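Local coordinates for protein pectate lyase (Cellvibrio cellulosa, PDB 1GXM) that probably cleaves polygalacturonic acid (pectate) by anti-beta-elimination, this chain being the catalytic module of a larger family 10 polysaccharide lyase, at residues A[257-269]-A[301-315]. Residues are numbered along the deposited sequence; the frame is centred on the assembly and turned at random.
Sequences TYDSSLAATNPIV and ITQMSLERRTGYSWG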
loop_
_atom_site.group_PDB
_atom_site.type_symbol
_atom_site.label_atom_id
_atom_site.label_comp_id
_atom_site.label_asym_id
_atom_site.label_seq_id
_atom_site.Cartn_x
_atom_site.Cartn_y
_atom_site.Cartn_z
ATOM N N THR A 257 11.090 16.259 13.947
ATOM C CA THR A 257 11.149 15.615 12.663
ATOM C C THR A 257 12.047 14.398 12.773
ATOM O O THR A 257 12.868 14.294 13.678
ATOM C CB THR A 257 11.628 16.616 11.617
ATOM O OG1 THR A 257 11.218 16.180 10.310
ATOM C CG2 THR A 257 13.144 16.757 11.598
ATOM N N TYR A 258 11.906 13.508 11.811
ATOM C CA TYR A 258 12.733 12.321 11.729
ATOM C C TYR A 258 13.821 12.566 10.699
ATOM O O TYR A 258 13.550 12.805 9.534
ATOM C CB TYR A 258 11.903 11.103 11.321
ATOM C CG TYR A 258 12.609 9.797 11.587
ATOM C CD1 TYR A 258 13.451 9.221 10.641
ATOM C CD2 TYR A 258 12.438 9.141 12.783
ATOM C CE1 TYR A 258 14.091 8.035 10.893
ATOM C CE2 TYR A 258 13.065 7.947 13.034
ATOM C CZ TYR A 258 13.903 7.411 12.098
ATOM O OH TYR A 258 14.489 6.200 12.380
ATOM N N ASP A 259 15.061 12.522 11.147
ATOM C CA ASP A 259 16.195 12.778 10.291
ATOM C C ASP A 259 17.070 11.539 10.303
ATOM O O ASP A 259 17.824 11.313 11.242
ATOM C CB ASP A 259 16.930 14.022 10.769
ATOM C CG ASP A 259 17.995 14.462 9.798
ATOM O OD1 ASP A 259 18.410 13.639 8.976
ATOM O OD2 ASP A 259 18.446 15.614 9.829
ATOM N N SER A 260 16.938 10.710 9.281
ATOM C CA SER A 260 17.646 9.437 9.255
ATOM C C SER A 260 19.165 9.635 9.256
ATOM O O SER A 260 19.893 8.749 9.680
ATOM C CB SER A 260 17.221 8.583 8.067
ATOM O OG SER A 260 17.670 9.138 6.859
ATOM N N SER A 261 19.626 10.802 8.806
ATOM C CA SER A 261 21.063 11.131 8.827
ATOM C C SER A 261 21.631 11.230 10.243
ATOM O O SER A 261 22.852 11.161 10.450
ATOM C CB SER A 261 21.344 12.443 8.077
ATOM O OG SER A 261 21.200 13.595 8.902
ATOM N N LEU A 262 20.750 11.393 11.219
ATOM C CA LEU A 262 21.103 11.550 12.610
ATOM C C LEU A 262 20.805 10.273 13.381
ATOM O O LEU A 262 20.900 10.258 14.587
ATOM C CB LEU A 262 20.365 12.736 13.224
ATOM C CG LEU A 262 20.573 14.053 12.450
ATOM C CD1 LEU A 262 19.828 15.192 13.080
ATOM C CD2 LEU A 262 22.047 14.385 12.325
ATOM N N ALA A 263 20.492 9.199 12.661
ATOM C CA ALA A 263 20.080 7.961 13.325
ATOM C C ALA A 263 21.146 7.266 14.163
ATOM O O ALA A 263 20.806 6.456 15.012
ATOM C CB ALA A 263 19.478 6.977 12.316
ATOM N N ALA A 264 22.418 7.568 13.942
ATOM C CA ALA A 264 23.494 6.931 14.709
ATOM C C ALA A 264 23.189 7.009 16.189
ATOM O O ALA A 264 23.448 6.067 16.924
ATOM C CB ALA A 264 24.831 7.591 14.448
ATOM N N THR A 265 22.660 8.142 16.648
ATOM C CA THR A 265 22.324 8.254 18.054
ATOM C C THR A 265 20.842 8.467 18.260
ATOM O O THR A 265 20.244 7.774 19.060
ATOM C CB THR A 265 23.144 9.329 18.794
ATOM O OG1 THR A 265 22.857 10.611 18.261
ATOM C CG2 THR A 265 24.664 9.165 18.572
ATOM N N ASN A 266 20.243 9.422 17.553
ATOM C CA ASN A 266 18.805 9.644 17.678
ATOM C C ASN A 266 18.302 10.465 16.503
ATOM O O ASN A 266 18.599 11.647 16.405
ATOM C CB ASN A 266 18.457 10.353 18.981
ATOM C CG ASN A 266 16.971 10.371 19.249
ATOM O OD1 ASN A 266 16.174 10.140 18.343
ATOM N ND2 ASN A 266 16.580 10.663 20.478
ATOM N N PRO A 267 17.512 9.860 15.622
ATOM C CA PRO A 267 16.984 10.569 14.453
ATOM C C PRO A 267 15.778 11.426 14.751
ATOM O O PRO A 267 15.318 12.137 13.856
ATOM C CB PRO A 267 16.584 9.433 13.527
ATOM C CG PRO A 267 16.160 8.345 14.449
ATOM C CD PRO A 267 17.031 8.466 15.666
ATOM N N ILE A 268 15.253 11.364 15.960
ATOM C CA ILE A 268 14.070 12.143 16.298
ATOM C C ILE A 268 14.562 13.422 16.915
ATOM O O ILE A 268 15.035 13.450 18.057
ATOM C CB ILE A 268 13.155 11.374 17.247
ATOM C CG1 ILE A 268 12.675 10.086 16.556
ATOM C CG2 ILE A 268 11.960 12.265 17.663
ATOM C CD1 ILE A 268 11.975 9.108 17.475
ATOM N N VAL A 269 14.494 14.475 16.124
ATOM C CA VAL A 269 15.149 15.721 16.499
ATOM C C VAL A 269 14.205 16.898 16.428
ATOM O O VAL A 269 13.264 16.892 15.662
ATOM C CB VAL A 269 16.383 15.987 15.616
ATOM C CG1 VAL A 269 17.381 14.864 15.782
ATOM C CG2 VAL A 269 16.009 16.186 14.169
ATOM N N ILE A 301 14.104 5.406 21.570
ATOM C CA ILE A 301 14.789 4.863 20.412
ATOM C C ILE A 301 16.289 4.656 20.657
ATOM O O ILE A 301 16.948 3.885 19.952
ATOM C CB ILE A 301 14.535 5.744 19.179
ATOM C CG1 ILE A 301 14.781 4.946 17.907
ATOM C CG2 ILE A 301 15.376 7.045 19.230
ATOM C CD1 ILE A 301 14.494 5.725 16.649
ATOM N N THR A 302 16.823 5.317 21.674
ATOM C CA THR A 302 18.238 5.172 22.008
ATOM C C THR A 302 18.542 3.820 22.643
ATOM O O THR A 302 19.697 3.435 22.714
ATOM C CB THR A 302 18.729 6.337 22.917
ATOM O OG1 THR A 302 18.095 6.259 24.193
ATOM C CG2 THR A 302 18.325 7.687 22.361
ATOM N N GLN A 303 17.501 3.097 23.050
ATOM C CA GLN A 303 17.625 1.732 23.582
ATOM C C GLN A 303 17.763 0.681 22.479
ATOM O O GLN A 303 18.027 -0.490 22.756
ATOM C CB GLN A 303 16.399 1.367 24.438
ATOM C CG GLN A 303 16.033 2.051 25.717
ATOM C CD GLN A 303 14.727 1.443 26.262
ATOM O OE1 GLN A 303 13.630 2.017 26.103
ATOM N NE2 GLN A 303 14.836 0.254 26.842
ATOM N N MET A 304 17.527 1.085 21.236
ATOM C CA MET A 304 17.550 0.172 20.111
ATOM C C MET A 304 18.961 -0.184 19.696
ATOM O O MET A 304 19.873 0.620 19.855
ATOM C CB MET A 304 16.877 0.864 18.915
ATOM C CG MET A 304 16.541 -0.060 17.766
ATOM S SD MET A 304 15.792 0.865 16.428
ATOM C CE MET A 304 14.259 1.266 17.175
ATOM N N SER A 305 19.143 -1.358 19.109
ATOM C CA SER A 305 20.404 -1.694 18.474
ATOM C C SER A 305 20.748 -0.658 17.419
ATOM O O SER A 305 19.887 -0.122 16.731
ATOM C CB SER A 305 20.362 -3.068 17.831
ATOM O OG SER A 305 19.456 -3.136 16.759
ATOM N N LEU A 306 22.032 -0.375 17.297
ATOM C CA LEU A 306 22.505 0.577 16.320
ATOM C C LEU A 306 22.043 0.190 14.924
ATOM O O LEU A 306 21.593 1.015 14.132
ATOM C CB LEU A 306 24.024 0.599 16.377
ATOM C CG LEU A 306 24.671 1.582 15.446
ATOM C CD1 LEU A 306 24.320 3.019 15.820
ATOM C CD2 LEU A 306 26.165 1.394 15.533
ATOM N N GLU A 307 22.139 -1.091 14.606
ATOM C CA GLU A 307 21.809 -1.546 13.274
ATOM C C GLU A 307 20.330 -1.302 12.925
ATOM O O GLU A 307 20.014 -0.957 11.800
ATOM C CB GLU A 307 22.171 -3.022 13.080
ATOM C CG GLU A 307 21.980 -3.504 11.649
ATOM C CD GLU A 307 20.564 -3.980 11.333
ATOM O OE1 GLU A 307 19.818 -4.317 12.270
ATOM O OE2 GLU A 307 20.232 -4.052 10.129
ATOM N N ARG A 308 19.434 -1.538 13.871
ATOM C CA ARG A 308 18.017 -1.318 13.581
ATOM C C ARG A 308 17.667 0.167 13.589
ATOM O O ARG A 308 16.771 0.574 12.888
ATOM C CB ARG A 308 17.097 -2.085 14.528
ATOM C CG ARG A 308 16.949 -3.570 14.188
ATOM C CD ARG A 308 16.214 -3.839 12.906
ATOM N NE ARG A 308 17.063 -3.650 11.739
ATOM C CZ ARG A 308 16.641 -3.537 10.501
ATOM N NH1 ARG A 308 15.351 -3.556 10.227
ATOM N NH2 ARG A 308 17.497 -3.358 9.523
ATOM N N ARG A 309 18.348 0.971 14.391
ATOM C CA ARG A 309 18.028 2.392 14.428
ATOM C C ARG A 309 18.468 3.064 13.142
ATOM O O ARG A 309 17.800 3.960 12.645
ATOM C CB ARG A 309 18.669 3.056 15.634
ATOM C CG ARG A 309 18.236 4.517 15.801
ATOM C CD ARG A 309 18.641 5.169 17.107
ATOM N NE ARG A 309 20.064 4.963 17.330
ATOM C CZ ARG A 309 20.597 4.112 18.194
ATOM N NH1 ARG A 309 19.852 3.417 19.030
ATOM N NH2 ARG A 309 21.900 3.972 18.228
ATOM N N THR A 310 19.586 2.608 12.586
ATOM C CA THR A 310 20.106 3.204 11.354
ATOM C C THR A 310 19.542 2.515 10.101
ATOM O O THR A 310 19.461 3.123 9.040
ATOM C CB THR A 310 21.641 3.142 11.298
ATOM O OG1 THR A 310 22.067 1.777 11.419
ATOM C CG2 THR A 310 22.256 3.877 12.452
ATOM N N GLY A 311 19.130 1.253 10.222
ATOM C CA GLY A 311 18.767 0.450 9.070
ATOM C C GLY A 311 17.300 0.430 8.714
ATOM O O GLY A 311 16.912 -0.119 7.717
ATOM N N TYR A 312 16.481 1.037 9.555
ATOM C CA TYR A 312 15.034 1.045 9.361
ATOM C C TYR A 312 14.528 2.388 9.841
ATOM O O TYR A 312 15.043 2.919 10.829
ATOM C CB TYR A 312 14.438 -0.072 10.211
ATOM C CG TYR A 312 13.016 -0.481 9.956
ATOM C CD1 TYR A 312 12.682 -1.285 8.889
ATOM C CD2 TYR A 312 12.000 -0.123 10.832
ATOM C CE1 TYR A 312 11.385 -1.695 8.699
ATOM C CE2 TYR A 312 10.707 -0.517 10.636
ATOM C CZ TYR A 312 10.403 -1.336 9.589
ATOM O OH TYR A 312 9.109 -1.743 9.368
ATOM N N SER A 313 13.553 2.956 9.138
ATOM C CA SER A 313 12.998 4.245 9.529
ATOM C C SER A 313 11.881 4.044 10.528
ATOM O O SER A 313 10.923 3.322 10.262
ATOM C CB SER A 313 12.420 4.990 8.343
ATOM O OG SER A 313 13.438 5.343 7.467
ATOM N N TRP A 314 11.960 4.711 11.658
ATOM C CA TRP A 314 11.006 4.540 12.755
ATOM C C TRP A 314 9.982 5.660 12.842
ATOM O O TRP A 314 9.129 5.647 13.707
ATOM C CB TRP A 314 11.766 4.395 14.078
ATOM C CG TRP A 314 12.546 3.139 14.064
ATOM C CD1 TRP A 314 13.830 2.974 13.641
ATOM C CD2 TRP A 314 12.044 1.831 14.335
ATOM N NE1 TRP A 314 14.173 1.649 13.690
ATOM C CE2 TRP A 314 13.092 0.926 14.111
ATOM C CE3 TRP A 314 10.827 1.335 14.789
ATOM C CZ2 TRP A 314 12.966 -0.421 14.313
ATOM C CZ3 TRP A 314 10.706 -0.019 14.985
ATOM C CH2 TRP A 314 11.758 -0.882 14.726
ATOM N N GLY A 315 10.072 6.620 11.927
ATOM C CA GLY A 315 9.167 7.736 11.887
ATOM C C GLY A 315 9.386 8.471 10.599
ATOM O O GLY A 315 10.306 8.182 9.848
HETATM O O HOH W 1 16.583 5.644 10.897
HETATM O O HOH W 2 20.154 5.893 8.900
#
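R309, on helix 306-311, reaches into the loop 259-267 that joins strands 256-258 and 268-271 and bonds to two successive carbonyls there. CG stands anti to the backbone N (chi1 -174°) and the chain bends about CG-CD (chi3 51°), which turns the guanidinium edge toward the loop. R309 NE donates to A263 O at 2.9 Å, nearly head-on to the carbonyl, while R309 NH2 meets A264 O at 2.9 Å from above the carbonyl plane. T265 O lies over one face of the group without a hydrogen bond. R309 NH1 points back into its own segment, giving a bond to I301 O at 3.1 Å and a weak one to M304 O. Beside it, the CD of P267 packs on R309 CD, and P267 CG meets I301 CD1 tip to tip at 3.8 Å. I301 CG2 touches N266 OD1, the oxygen that accepts from I268 N in an Asx turn.

Y258 lies between P267 CB on one ring face and G315 O on the other, 3.3 Å above the plane. Its side chain runs alongside W314, with OH at the edge of the indole; W314 N donates to Y258 OH at 3.0 Å, fairly straight at 161°. A water joins Y258 OH to R309 O, and a second bridges S260 O and T310 O. This is structural packing of a beta-hairpin loop on a short helix, centred about 23 Å from the chain centre. The carbonyls of A263, A264 and I301 limit rotation of the probably positive guanidinium, which satisfies acceptors in both segments; the Y258 hydroxyl ties its strand to the chain after the helix.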